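PDB 2B1E: exocyst complex component EXO70 from Saccharomyces cerevisiae, which helps tether secretory vesicles to sites of exocytosis as a subunit of the exocyst complex and plays a role in assembling that complex. Local coordinates for residues A[47-52]-A[131-136]; A[142-147]-A[213-218]; A[251-256]-A[273-278]; A[382-387]-A[453-458]; A[477-482]-A[534-539]. All coordinates share one frame; numbering follows the deposited sequence.

Contact 1: A[47-52]-A[131-136]; sequences KLDDML and HGNSEG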
# COMPACT_ATOMS: atom_id res chain seq x y z
N LYS A 47 -2.83 32.43 53.59
CA LYS A 47 -2.92 33.35 54.73
C LYS A 47 -1.70 34.26 54.76
O LYS A 47 -1.81 35.46 54.98
CB LYS A 47 -3.00 32.58 56.05
CG LYS A 47 -4.36 31.95 56.36
CD LYS A 47 -5.29 32.96 57.02
CE LYS A 47 -6.61 32.31 57.43
NZ LYS A 47 -7.49 33.29 58.14
N LEU A 48 -0.52 33.68 54.56
CA LEU A 48 0.72 34.45 54.58
C LEU A 48 0.76 35.46 53.44
O LEU A 48 1.16 36.62 53.62
CB LEU A 48 1.92 33.51 54.47
CG LEU A 48 2.09 32.51 55.62
CD1 LEU A 48 3.12 31.46 55.22
CD2 LEU A 48 2.52 33.24 56.89
N ASP A 49 0.36 35.00 52.27
CA ASP A 49 0.33 35.81 51.07
C ASP A 49 -0.60 37.01 51.28
O ASP A 49 -0.22 38.15 51.01
CB ASP A 49 -0.18 34.96 49.90
CG ASP A 49 0.61 35.20 48.63
OD1 ASP A 49 1.41 36.16 48.61
OD2 ASP A 49 0.42 34.44 47.66
N ASP A 50 -1.80 36.74 51.79
CA ASP A 50 -2.77 37.79 52.04
C ASP A 50 -2.27 38.72 53.15
O ASP A 50 -2.44 39.94 53.06
CB ASP A 50 -4.13 37.19 52.38
CG ASP A 50 -4.75 36.44 51.20
OD1 ASP A 50 -5.77 35.74 51.39
OD2 ASP A 50 -4.20 36.54 50.07
N MET A 51 -1.62 38.17 54.17
CA MET A 51 -1.09 39.00 55.26
C MET A 51 -0.05 39.96 54.67
O MET A 51 -0.08 41.16 54.94
CB MET A 51 -0.44 38.14 56.36
CG MET A 51 0.08 38.95 57.56
SD MET A 51 0.93 37.96 58.85
CE MET A 51 -0.52 37.16 59.58
N LEU A 52 0.86 39.42 53.86
CA LEU A 52 1.91 40.22 53.25
C LEU A 52 1.30 41.36 52.43
O LEU A 52 1.75 42.50 52.51
CB LEU A 52 2.80 39.34 52.38
CG LEU A 52 3.92 39.99 51.56
CD1 LEU A 52 4.92 40.64 52.48
CD2 LEU A 52 4.60 38.92 50.72
N HIS A 131 -1.65 28.59 39.15
CA HIS A 131 -2.30 29.40 38.13
C HIS A 131 -2.93 30.56 38.88
O HIS A 131 -3.02 31.67 38.37
CB HIS A 131 -3.37 28.58 37.39
CG HIS A 131 -2.82 27.78 36.26
ND1 HIS A 131 -2.59 28.31 35.00
CD2 HIS A 131 -2.37 26.50 36.21
CE1 HIS A 131 -2.02 27.40 34.24
NE2 HIS A 131 -1.88 26.29 34.94
N GLY A 132 -3.32 30.31 40.13
CA GLY A 132 -3.91 31.35 40.94
C GLY A 132 -2.91 32.38 41.44
O GLY A 132 -3.29 33.51 41.80
N ASN A 133 -1.64 32.01 41.47
CA ASN A 133 -0.58 32.91 41.94
C ASN A 133 0.40 33.38 40.88
O ASN A 133 1.60 33.45 41.12
CB ASN A 133 0.20 32.25 43.08
CG ASN A 133 -0.52 32.36 44.40
OD1 ASN A 133 -0.70 33.46 44.94
ND2 ASN A 133 -0.95 31.22 44.94
N SER A 134 -0.12 33.68 39.69
CA SER A 134 0.71 34.18 38.60
C SER A 134 1.90 33.30 38.25
O SER A 134 2.95 33.80 37.87
CB SER A 134 1.22 35.58 38.94
OG SER A 134 0.13 36.46 39.17
N GLU A 135 1.74 31.99 38.39
CA GLU A 135 2.82 31.09 38.03
C GLU A 135 2.29 29.99 37.14
O GLU A 135 2.82 28.89 37.09
CB GLU A 135 3.48 30.50 39.29
CG GLU A 135 4.45 31.47 39.94
CD GLU A 135 5.32 30.81 40.99
OE1 GLU A 135 5.82 29.69 40.73
OE2 GLU A 135 5.51 31.41 42.06
N GLY A 136 1.22 30.32 36.41
CA GLY A 136 0.63 29.36 35.51
C GLY A 136 1.60 28.75 34.50
O GLY A 136 1.67 27.53 34.38
O HOH W 1 -0.88 31.98 47.87
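A water-bridged surface contact between D49 and N133 joins helix 38-56, in the N-terminal family region, to the turn that links helix 117-132 with helix 136-155. The backbones stay well apart, with the CA atoms of D49 and N133 at 9.6 Å, so the two side chains span the gap from opposite directions. Their carboxylate and amide planes are turned 32° against each other. D49 OD2 lies 3.1 Å from N133 OD1, but both are acceptors and do not bond. The link is supplied by a water, which donates to D49 OD2 at 2.8 Å and accepts a weak bond from N133 ND2 at 3.0 Å. N133 ND2 also donates to the carbonyl of Y129, which supports placing the amide nitrogen, and not the oxygen, on that side. The first torsion of N133 sets CG beside its own backbone N (chi1 -80°), from where OD1 extends toward D49. E135 occupies the N-cap position of helix 136-155 and forms a salt bridge with R87. Elsewhere on helix 38-56, L48 packs against helices 15-30 and 66-94. Such a sparse, solvent-mediated bridge from a helix to the short turn between the consecutive helices 117-132 and 136-155 fits the surface of an elongated, all-helical chain.

Contact 2: A[142-147]-A[213-218]; sequences ILVGER and LSQILS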
# COMPACT_ATOMS: atom_id res chain seq x y z
N ILE A 142 6.73 22.70 34.02
CA ILE A 142 7.16 21.58 34.85
C ILE A 142 6.33 20.34 34.50
O ILE A 142 6.88 19.25 34.31
CB ILE A 142 7.01 21.90 36.37
CG1 ILE A 142 8.11 22.87 36.80
CG2 ILE A 142 7.12 20.62 37.21
CD1 ILE A 142 7.86 23.55 38.13
N LEU A 143 5.01 20.52 34.39
CA LEU A 143 4.14 19.41 34.02
C LEU A 143 4.60 18.84 32.68
O LEU A 143 4.89 17.65 32.57
CB LEU A 143 2.69 19.88 33.90
CG LEU A 143 1.68 18.85 33.35
CD1 LEU A 143 1.63 17.63 34.26
CD2 LEU A 143 0.28 19.49 33.26
N VAL A 144 4.66 19.71 31.68
CA VAL A 144 5.07 19.30 30.33
C VAL A 144 6.43 18.62 30.33
O VAL A 144 6.60 17.56 29.73
CB VAL A 144 5.13 20.53 29.39
CG1 VAL A 144 5.83 20.16 28.09
CG2 VAL A 144 3.73 21.03 29.12
N GLY A 145 7.39 19.25 31.00
CA GLY A 145 8.73 18.71 31.06
C GLY A 145 8.81 17.32 31.66
O GLY A 145 9.47 16.44 31.11
N GLU A 146 8.13 17.11 32.78
CA GLU A 146 8.15 15.82 33.44
C GLU A 146 7.46 14.72 32.63
O GLU A 146 7.97 13.60 32.55
CB GLU A 146 7.52 15.91 34.83
CG GLU A 146 8.31 16.74 35.84
CD GLU A 146 9.77 16.32 35.93
OE1 GLU A 146 10.05 15.13 36.21
OE2 GLU A 146 10.65 17.18 35.72
N ARG A 147 6.32 15.04 32.04
CA ARG A 147 5.58 14.06 31.25
C ARG A 147 6.32 13.65 29.98
O ARG A 147 6.45 12.46 29.70
CB ARG A 147 4.20 14.60 30.88
CG ARG A 147 3.22 14.68 32.05
CD ARG A 147 2.96 13.29 32.63
NE ARG A 147 2.52 12.36 31.60
CZ ARG A 147 2.41 11.04 31.77
NH1 ARG A 147 2.70 10.50 32.94
NH2 ARG A 147 2.01 10.28 30.77
N LEU A 213 -1.24 19.80 25.89
CA LEU A 213 -1.16 18.52 25.20
C LEU A 213 -0.19 18.60 24.02
O LEU A 213 0.57 17.67 23.76
CB LEU A 213 -2.54 18.07 24.73
CG LEU A 213 -2.61 16.70 24.04
CD1 LEU A 213 -2.18 15.61 25.03
CD2 LEU A 213 -4.02 16.44 23.55
N SER A 214 -0.22 19.71 23.29
CA SER A 214 0.67 19.89 22.14
C SER A 214 2.14 19.84 22.57
O SER A 214 2.94 19.10 22.01
CB SER A 214 0.39 21.22 21.44
OG SER A 214 1.35 21.48 20.43
N GLN A 215 2.48 20.61 23.59
CA GLN A 215 3.84 20.66 24.10
C GLN A 215 4.38 19.31 24.56
O GLN A 215 5.58 19.06 24.50
CB GLN A 215 3.93 21.67 25.24
CG GLN A 215 3.87 23.11 24.76
CD GLN A 215 3.95 24.09 25.90
OE1 GLN A 215 2.95 24.38 26.56
NE2 GLN A 215 5.15 24.59 26.16
N ILE A 216 3.48 18.44 25.03
CA ILE A 216 3.88 17.12 25.50
C ILE A 216 4.00 16.13 24.34
O ILE A 216 4.91 15.31 24.31
CB ILE A 216 2.86 16.58 26.54
CG1 ILE A 216 2.95 17.40 27.83
CG2 ILE A 216 3.13 15.11 26.83
CD1 ILE A 216 1.87 17.09 28.83
N LEU A 217 3.08 16.21 23.39
CA LEU A 217 3.08 15.29 22.25
C LEU A 217 4.03 15.64 21.11
O LEU A 217 4.53 14.74 20.42
CB LEU A 217 1.66 15.15 21.70
CG LEU A 217 0.54 14.66 22.63
CD1 LEU A 217 -0.76 14.59 21.85
CD2 LEU A 217 0.89 13.29 23.18
N SER A 218 4.31 16.92 20.91
CA SER A 218 5.19 17.32 19.81
C SER A 218 6.55 16.64 19.79
O SER A 218 7.00 16.19 18.74
CB SER A 218 5.35 18.85 19.80
OG SER A 218 4.13 19.46 19.44
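Helices 136-155 and 209-233 run in nearly the same direction where V144 and I216 meet: over these short segments the axes approach to 9.0 Å at 25°, and the CA atoms of the two residues are 5.4 Å apart. Contact is by carbon atoms. I216 CG1 lies 3.8 Å from V144 CA, and the same side chain continues along the helix until CD1 is 4.0 Å from R147 CB, so one isoleucine spans almost a full turn of its neighbour. V144 answers with both methyls: CG1 packs 3.7 Å from Q215 CB, the two side chains crossing at about a right angle, while CG2 is 3.9 Å from I216 CG1. An alanine at V144 would remove both methyls and would probably open a gap beside Q215 CB and I216 CG1. R147 starts toward helix 209-233, but bends at chi2 and chi3 (-62° and -54°) carry its guanidinium away to a salt bridge with E194 and a bond to Y115. The amide of Q215 instead reaches the partner helix, its OE1 bonding to NE2 of Q140. Helix 180-201, which supplies E194, joins in covering I216 and R147. Close aliphatic packing of sequence-distant, near-parallel helices, with a glutamine pair adding a polar tie, is typical of an all-helical bundle.

Contact 3: A[251-256]-A[273-278]; sequences ESINDV and DCTQEV
I253 meets T275 and C274 in a buried contact between helices 245-259 and 268-299. Its closest approach is CG1 to the hydroxyl oxygen of T275, with I253 CG1 and T275 OG1 at 3.4 Å, a van der Waals touch because the carbon offers no polar hydrogen. The branch beyond it, I253 CD1, rests 4.2 Å from C274 CB. The remaining branch, I253 CG2, is 4.2 Å from T275 OG1. Torsions explain this spread: CG1 is anti to the backbone N (chi1 -169°), which carries it across to T275, and the bend at chi2 (66°) turns CD1 toward C274, while CG2 takes the crowded position between the backbone N and the carbonyl carbon. The helices are close here, as the 6.7 Å between the CA atoms of I253 and T275 attests.

In the next shell, the T275 hydroxyl is engaged in two ways: it bonds to the carbonyl of L271 one turn earlier in its own helix, and it receives the ammonium of K257 from helix 245-259. The buried oxygen touched by I253 is therefore satisfied, and K257 adds a polar tie between the same two helices. L271 also packs on I253 and V256.

Farther out, helix 209-233 backs both partners: Y224 lies against I253 and V256 and bonds to the hydroxyl of S252, while F228 touches C274. Helix 180-201 also packs here, L187 on V256 and L188 on D255, so that four helices are assembled around this contact.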
# COMPACT_ATOMS: atom_id res chain seq x y z
N GLU A 251 0.13 2.91 6.73
CA GLU A 251 -0.83 2.57 7.78
C GLU A 251 -0.43 3.23 9.10
O GLU A 251 -1.28 3.66 9.88
CB GLU A 251 -0.89 1.05 7.96
CG GLU A 251 -1.74 0.61 9.13
CD GLU A 251 -1.57 -0.87 9.45
OE1 GLU A 251 -2.08 -1.30 10.50
OE2 GLU A 251 -0.92 -1.59 8.65
N SER A 252 0.87 3.29 9.35
CA SER A 252 1.40 3.88 10.57
C SER A 252 1.07 5.37 10.63
O SER A 252 0.39 5.82 11.56
CB SER A 252 2.92 3.70 10.62
OG SER A 252 3.45 4.21 11.83
N ILE A 253 1.53 6.12 9.64
CA ILE A 253 1.28 7.56 9.60
C ILE A 253 -0.22 7.88 9.60
O ILE A 253 -0.64 8.90 10.15
CB ILE A 253 1.96 8.22 8.37
CG1 ILE A 253 1.91 9.75 8.51
CG2 ILE A 253 1.26 7.80 7.09
CD1 ILE A 253 2.73 10.29 9.65
N ASN A 254 -1.03 7.01 8.99
CA ASN A 254 -2.47 7.23 8.97
C ASN A 254 -3.03 7.12 10.39
O ASN A 254 -3.80 7.97 10.83
CB ASN A 254 -3.17 6.22 8.06
CG ASN A 254 -3.00 6.53 6.59
OD1 ASN A 254 -2.33 7.50 6.22
ND2 ASN A 254 -3.60 5.71 5.74
N ASP A 255 -2.64 6.06 11.10
CA ASP A 255 -3.11 5.86 12.47
C ASP A 255 -2.70 7.02 13.38
O ASP A 255 -3.48 7.45 14.23
CB ASP A 255 -2.57 4.54 13.03
CG ASP A 255 -3.26 3.32 12.43
OD1 ASP A 255 -4.32 3.49 11.79
OD2 ASP A 255 -2.74 2.19 12.60
N VAL A 256 -1.48 7.52 13.21
CA VAL A 256 -1.01 8.61 14.04
C VAL A 256 -1.79 9.88 13.72
O VAL A 256 -2.24 10.58 14.62
CB VAL A 256 0.51 8.87 13.85
CG1 VAL A 256 0.93 10.14 14.58
CG2 VAL A 256 1.30 7.69 14.39
N ASP A 273 4.52 16.12 5.78
CA ASP A 273 5.67 15.91 4.92
C ASP A 273 5.88 14.41 4.75
O ASP A 273 6.07 13.92 3.64
CB ASP A 273 6.92 16.55 5.52
CG ASP A 273 6.77 18.04 5.75
OD1 ASP A 273 6.42 18.76 4.79
OD2 ASP A 273 7.00 18.49 6.90
N CYS A 274 5.83 13.69 5.87
CA CYS A 274 6.00 12.24 5.85
C CYS A 274 4.95 11.56 4.98
O CYS A 274 5.25 10.63 4.24
CB CYS A 274 5.94 11.67 7.27
SG CYS A 274 7.40 12.02 8.27
N THR A 275 3.71 12.04 5.08
CA THR A 275 2.62 11.47 4.30
C THR A 275 2.86 11.66 2.80
O THR A 275 2.85 10.69 2.05
CB THR A 275 1.27 12.12 4.66
OG1 THR A 275 0.96 11.84 6.03
CG2 THR A 275 0.16 11.57 3.78
N GLN A 276 3.09 12.90 2.39
CA GLN A 276 3.32 13.21 0.98
C GLN A 276 4.53 12.48 0.41
O GLN A 276 4.60 12.24 -0.79
CB GLN A 276 3.51 14.72 0.77
CG GLN A 276 3.72 15.10 -0.69
CD GLN A 276 3.97 16.59 -0.88
OE1 GLN A 276 3.16 17.43 -0.49
NE2 GLN A 276 5.10 16.92 -1.50
N GLU A 277 5.47 12.11 1.27
CA GLU A 277 6.67 11.42 0.83
C GLU A 277 6.42 9.92 0.66
O GLU A 277 6.75 9.35 -0.37
CB GLU A 277 7.80 11.66 1.82
CG GLU A 277 9.18 11.25 1.32
CD GLU A 277 10.30 11.75 2.21
OE1 GLU A 277 10.40 12.99 2.38
OE2 GLU A 277 11.07 10.93 2.74
N VAL A 278 5.82 9.29 1.68
CA VAL A 278 5.54 7.86 1.61
C VAL A 278 4.60 7.55 0.45
O VAL A 278 4.68 6.47 -0.14
CB VAL A 278 4.91 7.34 2.93
CG1 VAL A 278 3.52 7.92 3.11
CG2 VAL A 278 4.87 5.82 2.91

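Contact 4: A[382-387]-A[453-458]; sequences NLERKA and ISYMVS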
# COMPACT_ATOMS: atom_id res chain seq x y z
N ASN A 382 4.98 -7.14 -24.67
CA ASN A 382 6.44 -6.95 -24.70
C ASN A 382 7.17 -8.25 -25.05
O ASN A 382 8.19 -8.22 -25.73
CB ASN A 382 6.91 -6.37 -23.38
CG ASN A 382 6.76 -4.87 -23.34
OD1 ASN A 382 7.64 -4.14 -23.80
ND2 ASN A 382 5.62 -4.40 -22.82
N LEU A 383 6.65 -9.38 -24.58
CA LEU A 383 7.26 -10.64 -24.95
C LEU A 383 7.03 -10.82 -26.46
O LEU A 383 7.88 -11.36 -27.16
CB LEU A 383 6.63 -11.82 -24.21
CG LEU A 383 7.10 -12.06 -22.78
CD1 LEU A 383 6.32 -13.21 -22.18
CD2 LEU A 383 8.60 -12.36 -22.77
N GLU A 384 5.87 -10.37 -26.94
CA GLU A 384 5.56 -10.49 -28.37
C GLU A 384 6.49 -9.60 -29.19
O GLU A 384 7.03 -10.02 -30.22
CB GLU A 384 4.12 -10.08 -28.69
CG GLU A 384 3.68 -10.64 -30.04
CD GLU A 384 2.53 -9.89 -30.70
OE1 GLU A 384 1.58 -9.47 -30.00
OE2 GLU A 384 2.59 -9.75 -31.94
N ARG A 385 6.64 -8.35 -28.75
CA ARG A 385 7.51 -7.40 -29.43
C ARG A 385 8.92 -7.97 -29.55
O ARG A 385 9.52 -7.95 -30.62
CB ARG A 385 7.55 -6.07 -28.66
CG ARG A 385 8.55 -5.07 -29.22
CD ARG A 385 8.45 -3.71 -28.56
NE ARG A 385 7.22 -3.00 -28.94
CZ ARG A 385 6.07 -3.05 -28.26
NH1 ARG A 385 5.98 -3.78 -27.16
NH2 ARG A 385 5.02 -2.38 -28.69
N LYS A 386 9.44 -8.50 -28.45
CA LYS A 386 10.77 -9.08 -28.46
C LYS A 386 10.86 -10.28 -29.39
O LYS A 386 11.84 -10.45 -30.11
CB LYS A 386 11.18 -9.51 -27.05
CG LYS A 386 12.54 -10.19 -27.04
CD LYS A 386 12.91 -10.70 -25.69
CE LYS A 386 12.17 -11.97 -25.34
NZ LYS A 386 12.66 -12.46 -24.02
N ALA A 387 9.81 -11.10 -29.40
CA ALA A 387 9.79 -12.27 -30.27
C ALA A 387 9.82 -11.84 -31.74
O ALA A 387 10.52 -12.43 -32.54
CB ALA A 387 8.56 -13.11 -29.99
N ILE A 453 -4.49 -17.20 -29.45
CA ILE A 453 -5.04 -18.45 -29.97
C ILE A 453 -5.24 -18.10 -31.44
O ILE A 453 -4.92 -18.87 -32.34
CB ILE A 453 -6.42 -18.77 -29.35
CG1 ILE A 453 -6.25 -19.31 -27.93
CG2 ILE A 453 -7.18 -19.76 -30.24
CD1 ILE A 453 -7.53 -19.22 -27.06
N SER A 454 -5.74 -16.89 -31.67
CA SER A 454 -5.97 -16.41 -33.03
C SER A 454 -4.66 -16.38 -33.83
O SER A 454 -4.65 -16.70 -35.02
CB SER A 454 -6.63 -15.02 -33.00
OG SER A 454 -7.28 -14.76 -34.23
N TYR A 455 -3.56 -15.99 -33.19
CA TYR A 455 -2.26 -16.00 -33.88
C TYR A 455 -1.97 -17.42 -34.40
O TYR A 455 -1.53 -17.59 -35.53
CB TYR A 455 -1.12 -15.59 -32.92
CG TYR A 455 -0.78 -14.11 -32.91
CD1 TYR A 455 -1.77 -13.16 -32.69
CD2 TYR A 455 0.54 -13.67 -33.06
CE1 TYR A 455 -1.46 -11.81 -32.62
CE2 TYR A 455 0.85 -12.31 -33.00
CZ TYR A 455 -0.16 -11.39 -32.78
OH TYR A 455 0.11 -10.04 -32.73
N MET A 456 -2.23 -18.43 -33.57
CA MET A 456 -1.98 -19.82 -33.95
C MET A 456 -2.92 -20.36 -35.03
O MET A 456 -2.56 -21.25 -35.78
CB MET A 456 -2.05 -20.75 -32.72
CG MET A 456 -0.90 -20.58 -31.71
SD MET A 456 -0.78 -21.93 -30.48
CE MET A 456 -2.37 -21.83 -29.75
N VAL A 457 -4.13 -19.82 -35.09
CA VAL A 457 -5.12 -20.27 -36.07
C VAL A 457 -4.99 -19.51 -37.40
O VAL A 457 -5.44 -19.99 -38.45
CB VAL A 457 -6.56 -20.08 -35.52
CG1 VAL A 457 -7.60 -20.40 -36.58
CG2 VAL A 457 -6.78 -20.99 -34.31
N SER A 458 -4.34 -18.34 -37.36
CA SER A 458 -4.20 -17.49 -38.54
C SER A 458 -3.66 -18.13 -39.81
O SER A 458 -4.19 -17.89 -40.89
CB SER A 458 -3.35 -16.26 -38.21
OG SER A 458 -3.35 -15.38 -39.33
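E384 and Y455 reach toward each other from opposite directions, the carboxylate plane standing 83° to the phenol ring, almost perpendicular. The CA atoms of E384 and Y455 are 11.0 Å apart, so helices 364-391 and 440-473 do not touch through their backbones here; the two long side chains span the distance. Y455 OH donates to E384 OE2 at 2.6 Å, a short bond. The acceptor lies at the ring edge, near the plane of the ring, with E384 OE2 also 3.3 Å from Y455 CE2. Seen from the acid, the approach is less regular: the hydroxyl comes from above the carboxylate plane, 36° out of it. E384 is extended, with CG anti to the backbone N (chi1 -161°), which carries the carboxylate out to the Y455 hydroxyl.

Further bonds fix both groups. E384 OE2 also accepts from the side chain of Q388, one turn on in its own helix, while E384 OE1 accepts from the Y452 hydroxyl and the backbone N of A400. The Y455 hydroxyl in turn accepts from the backbone N of N401. A buried carboxylate gripped by four donors is likely to remain ionised. A leucine at E384 would probably leave the hydroxyls of Y455 and Y452, the Q388 amide and the A400 N-H without their common acceptor. The Y452 ring meets that of Y455 with planes about 50° apart. This is a buried polar network of a helical bundle, tying the loop at A400 and N401 to two helices of the C-terminal family region.

Contact 5: A[477-482]-A[534-539]; sequences GKKSKD and YSRYKD
A lysine, K479, reaches a backbone carbonyl instead of an acid, and the carbonyl belongs to another basic residue, R536. The site is where the loop between helices 440-473 and 483-504 meets the last part of helix 512-537, at the surface of this helical-bundle rod. K479 NZ donates to R536 O at 2.9 Å; the ammonium lies in the carbonyl plane, with a C=O...N angle of 151°. With CG anti to the backbone N (chi1 -177°), the K479 chain bends at chi2 and again at chi4, bringing CE to 4.1 Å from R536 CG. The R536 guanidinium is directed elsewhere, its NE 6.3 Å from K479 NZ, which probably limits the repulsion of like charges. R536 CG in turn lies over the centre of one face of the Y537 ring, whose hydroxyl bonds to D474. K479 and R536 also touch a crystal neighbour, so lattice contacts may influence their conformations. Beyond K479, S480 to D482 form an ST turn, with D482 as the N-cap residue before helix 483-504: the D482 backbone N donates to S480 OG at 3.2 Å, with an N-H...O angle of 159°.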
# COMPACT_ATOMS: atom_id res chain seq x y z
N GLY A 477 -18.37 -19.49 -65.19
CA GLY A 477 -19.04 -19.93 -66.40
C GLY A 477 -19.54 -21.34 -66.21
O GLY A 477 -20.02 -21.68 -65.13
N LYS A 478 -19.44 -22.18 -67.24
CA LYS A 478 -19.88 -23.57 -67.12
C LYS A 478 -19.00 -24.31 -66.11
O LYS A 478 -17.86 -23.90 -65.86
CB LYS A 478 -19.80 -24.29 -68.47
CG LYS A 478 -20.80 -23.84 -69.51
CD LYS A 478 -20.69 -24.74 -70.73
CE LYS A 478 -21.60 -24.30 -71.86
NZ LYS A 478 -21.34 -25.12 -73.08
N LYS A 479 -19.52 -25.41 -65.57
CA LYS A 479 -18.81 -26.25 -64.59
C LYS A 479 -17.58 -26.88 -65.25
O LYS A 479 -17.70 -27.62 -66.23
CB LYS A 479 -19.75 -27.34 -64.07
CG LYS A 479 -19.18 -28.26 -62.99
CD LYS A 479 -18.96 -27.53 -61.67
CE LYS A 479 -18.32 -28.43 -60.60
NZ LYS A 479 -19.24 -29.47 -60.03
N SER A 480 -16.41 -26.61 -64.69
CA SER A 480 -15.15 -27.11 -65.22
C SER A 480 -15.01 -28.60 -65.55
O SER A 480 -15.47 -29.47 -64.80
CB SER A 480 -14.00 -26.69 -64.28
OG SER A 480 -12.74 -27.10 -64.80
N LYS A 481 -14.37 -28.86 -66.68
CA LYS A 481 -14.08 -30.21 -67.16
C LYS A 481 -12.57 -30.29 -67.40
O LYS A 481 -12.08 -31.22 -68.04
CB LYS A 481 -14.81 -30.51 -68.47
CG LYS A 481 -16.11 -31.25 -68.31
CD LYS A 481 -17.14 -30.45 -67.55
CE LYS A 481 -18.47 -31.18 -67.54
NZ LYS A 481 -19.55 -30.35 -66.95
N ASP A 482 -11.86 -29.29 -66.89
CA ASP A 482 -10.40 -29.18 -67.03
C ASP A 482 -9.77 -30.02 -65.93
O ASP A 482 -9.42 -29.50 -64.87
CB ASP A 482 -9.99 -27.71 -66.87
CG ASP A 482 -8.57 -27.45 -67.35
OD1 ASP A 482 -7.70 -28.32 -67.15
OD2 ASP A 482 -8.33 -26.36 -67.91
N TYR A 534 -14.20 -30.90 -51.99
CA TYR A 534 -14.10 -32.28 -52.45
C TYR A 534 -15.39 -32.68 -53.16
O TYR A 534 -15.37 -33.28 -54.23
CB TYR A 534 -13.85 -33.21 -51.26
CG TYR A 534 -13.81 -34.69 -51.58
CD1 TYR A 534 -12.61 -35.32 -51.95
CD2 TYR A 534 -14.96 -35.47 -51.47
CE1 TYR A 534 -12.57 -36.70 -52.20
CE2 TYR A 534 -14.93 -36.84 -51.72
CZ TYR A 534 -13.74 -37.45 -52.08
OH TYR A 534 -13.72 -38.81 -52.31
N SER A 535 -16.53 -32.35 -52.56
CA SER A 535 -17.81 -32.70 -53.15
C SER A 535 -18.03 -31.99 -54.49
O SER A 535 -18.63 -32.54 -55.41
CB SER A 535 -18.94 -32.34 -52.18
OG SER A 535 -20.20 -32.64 -52.74
N ARG A 536 -17.54 -30.77 -54.59
CA ARG A 536 -17.70 -29.98 -55.80
C ARG A 536 -16.90 -30.54 -56.98
O ARG A 536 -17.35 -30.47 -58.14
CB ARG A 536 -17.29 -28.53 -55.53
CG ARG A 536 -17.50 -27.56 -56.69
CD ARG A 536 -16.97 -26.15 -56.39
NE ARG A 536 -17.81 -25.39 -55.45
CZ ARG A 536 -17.60 -25.30 -54.14
NH1 ARG A 536 -16.56 -25.91 -53.58
NH2 ARG A 536 -18.43 -24.58 -53.39
N TYR A 537 -15.74 -31.12 -56.70
CA TYR A 537 -14.88 -31.61 -57.77
C TYR A 537 -14.55 -33.10 -57.85
O TYR A 537 -13.90 -33.53 -58.80
CB TYR A 537 -13.56 -30.86 -57.74
CG TYR A 537 -13.67 -29.38 -57.97
CD1 TYR A 537 -13.41 -28.47 -56.95
CD2 TYR A 537 -13.97 -28.88 -59.24
CE1 TYR A 537 -13.43 -27.09 -57.19
CE2 TYR A 537 -14.00 -27.52 -59.49
CZ TYR A 537 -13.73 -26.63 -58.47
OH TYR A 537 -13.73 -25.28 -58.75
N LYS A 538 -14.96 -33.89 -56.87
CA LYS A 538 -14.62 -35.30 -56.87
C LYS A 538 -15.04 -36.03 -58.14
O LYS A 538 -14.30 -36.88 -58.65
CB LYS A 538 -15.24 -36.00 -55.65
CG LYS A 538 -16.75 -36.02 -55.65
CD LYS A 538 -17.30 -36.83 -54.48
CE LYS A 538 -17.07 -38.33 -54.67
NZ LYS A 538 -17.92 -38.89 -55.77
N ASP A 539 -16.21 -35.70 -58.67
CA ASP A 539 -16.67 -36.40 -59.86
C ASP A 539 -16.08 -35.91 -61.17
O ASP A 539 -16.63 -36.19 -62.24
CB ASP A 539 -18.20 -36.39 -59.91
CG ASP A 539 -18.82 -37.25 -58.84
OD1 ASP A 539 -18.26 -38.33 -58.57
OD2 ASP A 539 -19.86 -36.87 -58.26

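In the fold
The five contacts follow one another both in sequence and in space along an elongated chain, each closing before the next opens. Contacts 1 and 2 have centres 25 Å apart and are connected by consecutive helices 117-132 and 136-155. The centres of contacts 2 and 3 are 23 Å apart, where helix 209-233 is followed by helix 245-259, and contact 3 lies 11 Å from the centre of the chain. Contacts 4 and 5 continue on the far side, with centres 44 Å apart from contact 3 to contact 4 and 38 Å from contact 4 to contact 5. Contacts 1 and 5 are 126 Å apart between centres. Contacts 1 and 5 are surface contacts, contacts 3 and 4 are buried and contact 2 partly so.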